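Local atomic coordinates of metagenomic carboxyl esterase MGS0156 (Uncultured organism, PDB entry 5D8M), a protein that probably hydrolyses carboxylic esters, as a metagenome-derived carboxyl esterase built on the alpha/beta hydrolase fold. Residues R88-P93 and I152-H157; A179-V184 and V243-L248; G128-A133 and S212-E217; A97-E102 and M208-C213. All coordinates share one frame; numbering follows the deposited sequence.

Contact 1: R88-P93 and I152-H157; sequences RLVLVP and IVFVTH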
# COMPACT_ATOMS: atom_id res chain seq x y z
N ARG A 88 -15.16 -8.21 -3.34
CA ARG A 88 -15.09 -6.77 -3.49
C ARG A 88 -13.78 -6.25 -2.93
O ARG A 88 -13.44 -6.51 -1.78
CB ARG A 88 -16.27 -6.08 -2.79
CG ARG A 88 -16.15 -4.55 -2.82
CD ARG A 88 -17.38 -3.91 -2.17
NE ARG A 88 -18.62 -4.30 -2.84
CZ ARG A 88 -19.11 -3.69 -3.91
NH1 ARG A 88 -18.50 -2.64 -4.44
NH2 ARG A 88 -20.23 -4.13 -4.44
N LEU A 89 -13.04 -5.54 -3.76
CA LEU A 89 -11.82 -4.87 -3.37
C LEU A 89 -12.20 -3.51 -2.77
O LEU A 89 -12.80 -2.66 -3.44
CB LEU A 89 -10.89 -4.70 -4.57
CG LEU A 89 -10.65 -5.95 -5.42
CD1 LEU A 89 -9.80 -5.59 -6.66
CD2 LEU A 89 -9.98 -7.05 -4.60
N VAL A 90 -11.90 -3.34 -1.49
CA VAL A 90 -12.10 -2.08 -0.80
C VAL A 90 -10.76 -1.35 -0.77
O VAL A 90 -9.83 -1.76 -0.07
CB VAL A 90 -12.65 -2.31 0.61
CG1 VAL A 90 -12.93 -0.96 1.27
CG2 VAL A 90 -13.95 -3.16 0.53
N LEU A 91 -10.69 -0.29 -1.55
CA LEU A 91 -9.48 0.48 -1.77
C LEU A 91 -9.35 1.60 -0.73
O LEU A 91 -10.24 2.40 -0.59
CB LEU A 91 -9.49 1.09 -3.17
CG LEU A 91 -9.82 0.15 -4.32
CD1 LEU A 91 -10.04 0.92 -5.66
CD2 LEU A 91 -8.71 -0.88 -4.46
N VAL A 92 -8.25 1.62 0.01
CA VAL A 92 -8.04 2.62 1.02
C VAL A 92 -6.73 3.33 0.77
O VAL A 92 -5.66 2.71 0.87
CB VAL A 92 -8.02 2.00 2.43
CG1 VAL A 92 -7.88 3.08 3.49
CG2 VAL A 92 -9.27 1.14 2.66
N PRO A 93 -6.79 4.65 0.48
CA PRO A 93 -5.57 5.41 0.16
C PRO A 93 -4.84 5.91 1.38
O PRO A 93 -5.29 5.70 2.50
CB PRO A 93 -6.10 6.58 -0.66
CG PRO A 93 -7.41 6.85 -0.04
CD PRO A 93 -7.99 5.48 0.30
N ILE A 152 -14.99 -9.39 1.42
CA ILE A 152 -14.28 -8.13 1.55
C ILE A 152 -12.76 -8.32 1.54
O ILE A 152 -12.20 -9.02 2.39
CB ILE A 152 -14.69 -7.40 2.84
CG1 ILE A 152 -16.19 -7.07 2.79
CG2 ILE A 152 -13.86 -6.15 3.05
CD1 ILE A 152 -16.58 -6.15 1.62
N VAL A 153 -12.11 -7.73 0.54
CA VAL A 153 -10.66 -7.74 0.44
C VAL A 153 -10.14 -6.31 0.38
O VAL A 153 -10.31 -5.63 -0.62
CB VAL A 153 -10.18 -8.54 -0.79
CG1 VAL A 153 -8.63 -8.42 -0.96
CG2 VAL A 153 -10.60 -10.01 -0.66
N PHE A 154 -9.53 -5.84 1.47
CA PHE A 154 -8.94 -4.50 1.46
C PHE A 154 -7.70 -4.50 0.58
O PHE A 154 -6.90 -5.44 0.62
CB PHE A 154 -8.54 -4.05 2.88
CG PHE A 154 -9.71 -3.69 3.76
CD1 PHE A 154 -10.32 -2.45 3.63
CD2 PHE A 154 -10.20 -4.58 4.71
CE1 PHE A 154 -11.40 -2.09 4.44
CE2 PHE A 154 -11.28 -4.23 5.53
CZ PHE A 154 -11.88 -2.97 5.40
N VAL A 155 -7.58 -3.46 -0.25
CA VAL A 155 -6.35 -3.19 -0.97
C VAL A 155 -5.96 -1.77 -0.62
O VAL A 155 -6.70 -0.83 -0.92
CB VAL A 155 -6.50 -3.34 -2.48
CG1 VAL A 155 -5.18 -3.08 -3.17
CG2 VAL A 155 -7.00 -4.77 -2.81
N THR A 156 -4.84 -1.63 0.08
CA THR A 156 -4.52 -0.40 0.77
C THR A 156 -3.20 0.13 0.27
O THR A 156 -2.37 -0.64 -0.23
CB THR A 156 -4.45 -0.64 2.32
OG1 THR A 156 -3.37 -1.53 2.64
CG2 THR A 156 -5.73 -1.31 2.82
N HIS A 157 -2.99 1.44 0.40
CA HIS A 157 -1.75 2.07 -0.03
C HIS A 157 -1.23 2.97 1.09
O HIS A 157 -2.00 3.71 1.71
CB HIS A 157 -1.97 2.88 -1.33
CG HIS A 157 -0.75 3.59 -1.83
ND1 HIS A 157 -0.71 4.96 -2.00
CD2 HIS A 157 0.47 3.13 -2.22
CE1 HIS A 157 0.47 5.31 -2.48
NE2 HIS A 157 1.20 4.22 -2.62

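Contact 2: A179-V184 and V243-L248; sequences AAVVSV and VRYYSL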
# COMPACT_ATOMS: atom_id res chain seq x y z
N ALA A 179 -12.23 -10.65 4.88
CA ALA A 179 -11.48 -11.85 4.49
C ALA A 179 -9.96 -11.61 4.39
O ALA A 179 -9.16 -12.48 4.74
CB ALA A 179 -11.99 -12.40 3.18
N ALA A 180 -9.56 -10.45 3.91
CA ALA A 180 -8.15 -10.24 3.59
C ALA A 180 -7.77 -8.78 3.59
O ALA A 180 -8.61 -7.91 3.29
CB ALA A 180 -7.82 -10.87 2.24
N VAL A 181 -6.51 -8.51 3.93
CA VAL A 181 -5.91 -7.18 3.74
C VAL A 181 -4.68 -7.30 2.90
O VAL A 181 -3.77 -8.04 3.25
CB VAL A 181 -5.49 -6.53 5.06
CG1 VAL A 181 -4.83 -5.17 4.77
CG2 VAL A 181 -6.70 -6.38 5.99
N VAL A 182 -4.63 -6.54 1.82
CA VAL A 182 -3.45 -6.45 0.99
C VAL A 182 -2.84 -5.08 1.15
O VAL A 182 -3.50 -4.06 0.96
CB VAL A 182 -3.78 -6.67 -0.49
CG1 VAL A 182 -2.49 -6.61 -1.30
CG2 VAL A 182 -4.48 -8.02 -0.66
N SER A 183 -1.58 -5.06 1.54
CA SER A 183 -0.82 -3.84 1.68
C SER A 183 0.02 -3.59 0.42
O SER A 183 0.83 -4.45 0.03
CB SER A 183 0.10 -3.97 2.92
OG SER A 183 0.78 -2.76 3.20
N VAL A 184 -0.15 -2.42 -0.20
CA VAL A 184 0.65 -2.00 -1.34
C VAL A 184 1.47 -0.76 -0.95
O VAL A 184 0.92 0.32 -0.78
CB VAL A 184 -0.25 -1.67 -2.56
CG1 VAL A 184 0.59 -1.36 -3.78
CG2 VAL A 184 -1.24 -2.84 -2.84
N VAL A 243 -8.33 -13.07 9.61
CA VAL A 243 -8.07 -12.26 8.40
C VAL A 243 -6.71 -12.66 7.77
O VAL A 243 -5.75 -12.92 8.49
CB VAL A 243 -8.04 -10.75 8.74
CG1 VAL A 243 -7.77 -9.91 7.48
CG2 VAL A 243 -9.34 -10.33 9.42
N ARG A 244 -6.63 -12.77 6.45
CA ARG A 244 -5.35 -13.06 5.80
C ARG A 244 -4.66 -11.76 5.37
O ARG A 244 -5.31 -10.86 4.85
CB ARG A 244 -5.55 -13.97 4.61
CG ARG A 244 -6.39 -15.20 4.93
CD ARG A 244 -5.54 -16.36 5.33
NE ARG A 244 -5.39 -17.28 4.21
CZ ARG A 244 -6.25 -18.25 3.89
NH1 ARG A 244 -7.34 -18.46 4.63
NH2 ARG A 244 -6.01 -19.01 2.84
N TYR A 245 -3.35 -11.68 5.56
CA TYR A 245 -2.61 -10.47 5.22
C TYR A 245 -1.61 -10.74 4.10
O TYR A 245 -0.99 -11.81 4.04
CB TYR A 245 -1.89 -9.91 6.46
CG TYR A 245 -2.84 -9.71 7.61
CD1 TYR A 245 -3.60 -8.55 7.71
CD2 TYR A 245 -3.02 -10.69 8.58
CE1 TYR A 245 -4.50 -8.38 8.75
CE2 TYR A 245 -3.91 -10.52 9.62
CZ TYR A 245 -4.65 -9.37 9.70
OH TYR A 245 -5.54 -9.20 10.76
N TYR A 246 -1.48 -9.77 3.20
CA TYR A 246 -0.60 -9.88 2.06
C TYR A 246 0.10 -8.56 1.85
O TYR A 246 -0.50 -7.50 2.05
CB TYR A 246 -1.38 -10.25 0.78
CG TYR A 246 -2.32 -11.44 0.94
CD1 TYR A 246 -3.60 -11.27 1.45
CD2 TYR A 246 -1.93 -12.71 0.53
CE1 TYR A 246 -4.48 -12.36 1.58
CE2 TYR A 246 -2.79 -13.80 0.65
CZ TYR A 246 -4.06 -13.61 1.18
OH TYR A 246 -4.92 -14.66 1.28
N SER A 247 1.36 -8.60 1.42
CA SER A 247 2.10 -7.35 1.27
C SER A 247 2.92 -7.32 -0.02
O SER A 247 3.54 -8.33 -0.41
CB SER A 247 3.04 -7.12 2.46
OG SER A 247 2.33 -7.11 3.70
N LEU A 248 2.91 -6.15 -0.65
CA LEU A 248 3.78 -5.77 -1.75
C LEU A 248 4.61 -4.59 -1.29
O LEU A 248 4.06 -3.63 -0.76
CB LEU A 248 2.98 -5.40 -2.99
CG LEU A 248 2.28 -6.57 -3.69
CD1 LEU A 248 1.07 -6.03 -4.46
CD2 LEU A 248 3.23 -7.26 -4.64
O HOH W 1 3.08 -3.04 1.79

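Contact 3: G128-A133 and S212-E217; sequences GRWGSA and SCPPGE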
# COMPACT_ATOMS: atom_id res chain seq x y z
N GLY A 128 -7.07 12.88 4.36
CA GLY A 128 -5.69 12.96 3.92
C GLY A 128 -4.76 13.51 5.01
O GLY A 128 -3.56 13.22 5.00
N ARG A 129 -5.31 14.30 5.92
CA ARG A 129 -4.52 14.89 6.99
C ARG A 129 -4.96 14.45 8.40
O ARG A 129 -4.69 15.13 9.39
CB ARG A 129 -4.58 16.42 6.86
CG ARG A 129 -4.09 16.91 5.50
CD ARG A 129 -3.86 18.40 5.52
NE ARG A 129 -5.09 19.17 5.34
CZ ARG A 129 -5.13 20.49 5.33
NH1 ARG A 129 -6.28 21.13 5.14
NH2 ARG A 129 -4.03 21.19 5.51
N TRP A 130 -5.63 13.31 8.49
CA TRP A 130 -6.19 12.83 9.76
C TRP A 130 -5.44 11.61 10.29
O TRP A 130 -4.85 10.88 9.51
CB TRP A 130 -7.67 12.47 9.57
CG TRP A 130 -8.56 13.69 9.43
CD1 TRP A 130 -8.21 15.00 9.58
CD2 TRP A 130 -9.96 13.68 9.13
NE1 TRP A 130 -9.31 15.81 9.39
CE2 TRP A 130 -10.40 15.02 9.11
CE3 TRP A 130 -10.88 12.67 8.86
CZ2 TRP A 130 -11.72 15.37 8.84
CZ3 TRP A 130 -12.20 13.03 8.59
CH2 TRP A 130 -12.60 14.36 8.59
N GLY A 131 -5.51 11.36 11.60
CA GLY A 131 -4.82 10.24 12.21
C GLY A 131 -5.49 8.91 11.89
O GLY A 131 -6.62 8.87 11.39
N SER A 132 -4.80 7.82 12.18
CA SER A 132 -5.32 6.49 11.88
C SER A 132 -6.61 6.13 12.65
O SER A 132 -7.47 5.48 12.09
CB SER A 132 -4.25 5.44 12.17
OG SER A 132 -3.27 5.49 11.16
N ALA A 133 -6.75 6.56 13.91
CA ALA A 133 -7.97 6.25 14.65
C ALA A 133 -9.21 6.88 14.01
O ALA A 133 -10.26 6.24 13.89
CB ALA A 133 -7.84 6.71 16.11
N SER A 212 -9.70 20.69 -0.93
CA SER A 212 -9.94 19.27 -1.19
C SER A 212 -9.75 18.35 0.01
O SER A 212 -10.04 17.17 -0.07
CB SER A 212 -9.05 18.78 -2.33
OG SER A 212 -9.60 19.18 -3.58
N CYS A 213 -9.25 18.87 1.13
CA CYS A 213 -9.12 18.03 2.32
C CYS A 213 -9.19 18.88 3.58
O CYS A 213 -8.63 19.97 3.64
CB CYS A 213 -7.81 17.18 2.27
SG CYS A 213 -6.28 18.15 2.16
N PRO A 214 -9.93 18.41 4.58
CA PRO A 214 -10.08 19.17 5.83
C PRO A 214 -8.75 19.12 6.60
O PRO A 214 -7.99 18.19 6.39
CB PRO A 214 -11.20 18.42 6.58
CG PRO A 214 -11.08 17.01 6.07
CD PRO A 214 -10.66 17.12 4.62
N PRO A 215 -8.49 20.11 7.47
CA PRO A 215 -7.28 20.10 8.29
C PRO A 215 -7.30 19.02 9.38
O PRO A 215 -8.37 18.60 9.83
CB PRO A 215 -7.29 21.48 8.94
CG PRO A 215 -8.76 21.86 8.97
CD PRO A 215 -9.35 21.28 7.73
N GLY A 216 -6.11 18.62 9.82
CA GLY A 216 -5.97 17.78 10.99
C GLY A 216 -5.73 18.62 12.24
O GLY A 216 -5.58 19.84 12.17
N GLU A 217 -5.70 17.94 13.38
CA GLU A 217 -5.31 18.54 14.65
C GLU A 217 -3.86 18.19 14.97
O GLU A 217 -3.42 17.06 14.73
CB GLU A 217 -6.22 18.07 15.78
CG GLU A 217 -7.67 18.49 15.62
CD GLU A 217 -8.54 18.08 16.80
OE1 GLU A 217 -8.05 17.32 17.67
OE2 GLU A 217 -9.71 18.51 16.85
O HOH W 2 -7.84 15.47 5.72

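Contact 4: A97-E102 and M208-C213; sequences AECVSE and MPLSSC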
# COMPACT_ATOMS: atom_id res chain seq x y z
N ALA A 97 -3.72 11.78 0.13
CA ALA A 97 -4.42 11.34 -1.08
C ALA A 97 -5.69 12.16 -1.29
O ALA A 97 -6.02 12.61 -2.41
CB ALA A 97 -4.74 9.84 -1.00
N GLU A 98 -6.36 12.43 -0.17
CA GLU A 98 -7.59 13.21 -0.21
C GLU A 98 -7.34 14.59 -0.79
O GLU A 98 -8.18 15.13 -1.51
CB GLU A 98 -8.19 13.33 1.19
CG GLU A 98 -9.56 14.03 1.21
CD GLU A 98 -10.08 14.25 2.63
OE1 GLU A 98 -9.24 14.42 3.55
OE2 GLU A 98 -11.31 14.26 2.82
N CYS A 99 -6.17 15.16 -0.48
CA CYS A 99 -5.83 16.50 -0.92
C CYS A 99 -5.56 16.60 -2.43
O CYS A 99 -5.65 17.69 -3.02
CB CYS A 99 -4.59 16.99 -0.14
SG CYS A 99 -4.77 16.80 1.67
N VAL A 100 -5.21 15.50 -3.07
CA VAL A 100 -4.95 15.55 -4.51
C VAL A 100 -6.02 14.79 -5.29
O VAL A 100 -5.77 14.37 -6.42
CB VAL A 100 -3.52 14.98 -4.87
CG1 VAL A 100 -2.43 15.89 -4.25
CG2 VAL A 100 -3.35 13.54 -4.42
N SER A 101 -7.21 14.64 -4.70
CA SER A 101 -8.27 13.87 -5.34
C SER A 101 -8.67 14.39 -6.73
O SER A 101 -9.15 13.62 -7.55
CB SER A 101 -9.52 13.83 -4.47
OG SER A 101 -10.07 15.12 -4.31
N GLU A 102 -8.46 15.67 -7.01
CA GLU A 102 -8.77 16.21 -8.34
C GLU A 102 -7.82 15.68 -9.42
O GLU A 102 -8.17 15.65 -10.61
CB GLU A 102 -8.70 17.74 -8.33
CG GLU A 102 -9.88 18.39 -7.65
CD GLU A 102 -11.13 18.35 -8.50
OE1 GLU A 102 -12.14 17.77 -8.04
OE2 GLU A 102 -11.11 18.91 -9.62
N MSE A 208 -3.27 24.09 7.28
CA MSE A 208 -3.50 25.09 6.24
C MSE A 208 -4.75 24.75 5.44
O MSE A 208 -5.01 23.58 5.14
CB MSE A 208 -2.28 25.22 5.33
CG MSE A 208 -1.91 23.97 4.59
SE MSE A 208 -0.60 24.35 3.20
CE MSE A 208 -1.63 25.72 2.27
N PRO A 209 -5.54 25.78 5.09
CA PRO A 209 -6.80 25.60 4.36
C PRO A 209 -6.58 25.07 2.95
O PRO A 209 -5.83 25.65 2.17
CB PRO A 209 -7.39 27.01 4.34
CG PRO A 209 -6.21 27.90 4.47
CD PRO A 209 -5.25 27.19 5.36
N LEU A 210 -7.24 23.96 2.63
CA LEU A 210 -7.19 23.36 1.31
C LEU A 210 -8.61 23.00 0.91
O LEU A 210 -9.39 22.50 1.74
CB LEU A 210 -6.29 22.12 1.29
CG LEU A 210 -4.79 22.25 1.64
CD1 LEU A 210 -4.17 20.88 1.77
CD2 LEU A 210 -4.02 23.08 0.61
N SER A 211 -8.96 23.24 -0.35
CA SER A 211 -10.34 23.05 -0.78
C SER A 211 -10.69 21.57 -1.02
O SER A 211 -11.85 21.24 -1.26
CB SER A 211 -10.61 23.86 -2.06
OG SER A 211 -9.76 23.43 -3.11
N SER A 212 -9.70 20.69 -0.93
CA SER A 212 -9.94 19.27 -1.19
C SER A 212 -9.75 18.35 0.01
O SER A 212 -10.04 17.17 -0.07
CB SER A 212 -9.05 18.78 -2.33
OG SER A 212 -9.60 19.18 -3.58
N CYS A 213 -9.25 18.87 1.13
CA CYS A 213 -9.12 18.03 2.32
C CYS A 213 -9.19 18.88 3.58
O CYS A 213 -8.63 19.97 3.64
CB CYS A 213 -7.81 17.18 2.27
SG CYS A 213 -6.28 18.15 2.16
O HOH W 3 -11.12 15.52 -2.11

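Contact 1: R88-P93 and I152-H157
Two neighbouring parallel strands at the heart of an alpha/beta hydrolase sheet meet here, pairing residue for residue from Arg88 with Ile152 to Val92 with Thr156. Five backbone hydrogen bonds join them. Val90 is tied at both ends: its N donates to Val153 O (2.9 Å) and its O accepts from Val155 N (2.8 Å). In both bonds the donor stands well above the carbonyl plane.

Val90 also makes the closest side-chain contacts. Its CB sits beside Phe154 CD1 at 3.8 Å. Beyond it CG1, anti to the backbone N (chi1 -176°), reaches Phe154 CE1 at 3.7 Å, while CG2, beside the N, turns back to Ile152 CG2 at 3.9 Å. Phe154 and Val90 run side by side in the same direction, and Val92 CG2 meets the edge of the phenyl ring at 3.9 Å. An alanine at Val90 would lose both methyl groups and would probably leave Phe154 and Ile152 less firmly packed on this face. On the other face, Leu91 CD2 lies 3.9 Å from Val155 CB.

Helices 132-143 and 159-170 pack against the Phe154 face. In this fold the strand equivalent to 151-157 leads into the nucleophile elbow. Main-chain groups that face each other are paired here, while those of Leu89 and Leu91 turn to the strand 120-123 side and those of Phe154 and Thr156 to strand 178-184; branched aliphatic groups line one face, and Phe154 joins them on the other.

Contact 2: A179-V184 and V243-L248
Tyr246, Val181 and Leu248 bury more surface in this parallel strand pairing than any other residues. With CG beside its backbone N (chi1 -50°), Tyr246 lays its ring back along strand 178-184, so that CE1 meets Ala180 CB at 3.7 Å near the plane of the ring. Its CD1 approaches Val182 CG2 obliquely at 4.0 Å, and the hydroxyl continues to Asp338 of helix 324-338.

Val181 points to the other face. Its CB lies 3.8 Å from Tyr245 CD1, with the two side chains running alongside each other, and CG2 crosses Val243 CG1 obliquely. The backbone of Val181 is held at both polar atoms, N donating to Arg244 O at 2.8 Å and O accepting from Tyr246 N at 2.9 Å, each donor nearly along the axis of its C=O.

Leu248 closes the ladder: its N donates to Ser183 O at 2.8 Å in an almost straight bond (168° at the hydrogen). Its CB packs on the same oxygen, and CD1 leans towards Val184 CG2. A water spans this end, accepting from Ser183 OG at 2.7 Å and donating to Leu248 O at 2.8 Å, so a buried hydroxyl and a carbonyl at the strand tip are linked.

In the sheet, strand 178-184 lies between 244-248 and 151-157. Helix 324-338 packs against Ala180, Val182 and Leu248, whereas helix 159-170 lies against Val181, Ser183 and Tyr245 on the reverse face.

Contact 3: G128-A133 and S212-E217
Arg129 keeps CG beside its backbone N (chi1 -57°) and bends at chi3 (-81°), carrying the guanidinium alongside the extended Cys213-Pro215 backbone. Trp130, with chi2 near -7°, turns its indole to the same loop. The loop belongs to the insertion between strands 178-184 and 244-248, the place where alpha/beta hydrolases often carry a cap or lid, and residues 128-131 lead into helix 132-143, with Gly131 as N-cap.

Arg129 NH1 donates to Cys213 O at 3.0 Å and NE to Pro214 O at 3.2 Å, both bonds appreciably bent and reaching the carbonyls from above their planes. Pro215 CA lies over one guanidinium face, 3.7 Å from CZ. NH2 turns to the carbonyls of Ala205 and Met208 at the end of helix 199-207, where the helix dipole would probably favour the positive charge. A leucine at Arg129 would remove every one of these donors and would probably loosen the loop from that helix end.

A water accepts from Arg129 N and donates to Pro214 O, giving that oxygen a second donor. Pro214 CG comes within 3.3 Å of Trp130 CZ2, crossing nearly at a right angle, while Trp130 NE1, with its acceptor lying in the indole plane, bonds Pro215 O at 3.0 Å.

Contact 4: A97-E102 and M208-C213
A disulfide ties the loop after strand 87-92 to the loop after helix 199-207, and contact is closest around it. Cys99 SG and Cys213 SG are bonded at 2.1 Å with a chi3 of 98°, close to the preferred right-angle twist. Cys99 supplies its sulfur from a short 3-10 turn, with SG beside its own backbone N; Cys213 holds SG in the crowded position between N and carbonyl carbon (chi1 59°).

Glu98 packs beside the bridge. Its side chain is extended, CG anti to the backbone N, and it runs along the partner loop: CG lies 3.4 Å from Ser212 O and OE1 lies 3.4 Å from Cys213 CB. The carboxylate finds its polar partners elsewhere, OE1 with Gly128 N and OE2 in a salt bridge with Arg125. Ser212 CB rests on Cys99 O at 3.6 Å.

Away from the bridge the fit slackens: Ser212 OG stays 4.2 Å from Ser101 OG and skirts Glu102 CG. At the bridge's own outer side the exposed Leu210 only brushes Cys99 SG with CD1 at 4.1 Å. On the Ser101 side a water takes up the join, donating to Ser212 O at 2.8 Å and hydrogen-bonding Ser101 OG.

Two carbonyl oxygens, Glu98 O and Ser212 O, face each other at 3.1 Å with no proton to share, and no direct hydrogen bond links residues 97-102 to 208-213. Cohesion between them therefore rests on the covalent bridge, side-chain contacts and the water, a cystine cross-link that would be expected to limit how far the two loops can part.

Contacts 1 and 2 are strand pairs of one parallel sheet, their centres 9 Å apart, set next to each other because strands 151-157 and 178-184 are neighbours: Phe154 O to Val182 N and Thr156 O to Val184 N, each 2.8 Å, are probable hydrogen bonds. Contacts 3 and 4, with centres 10 Å apart, share Ser212 and Cys213 and anchor the inserted loop. Contact 4 lies about 27 Å from contact 2, centre to centre, across the middle of the chain. The active site is probably near the end of strand 151-157, where His157 meets His299; Lys159, at the start of the following helix, hydrogen-bonds Trp130 O, joining that region to contact 3.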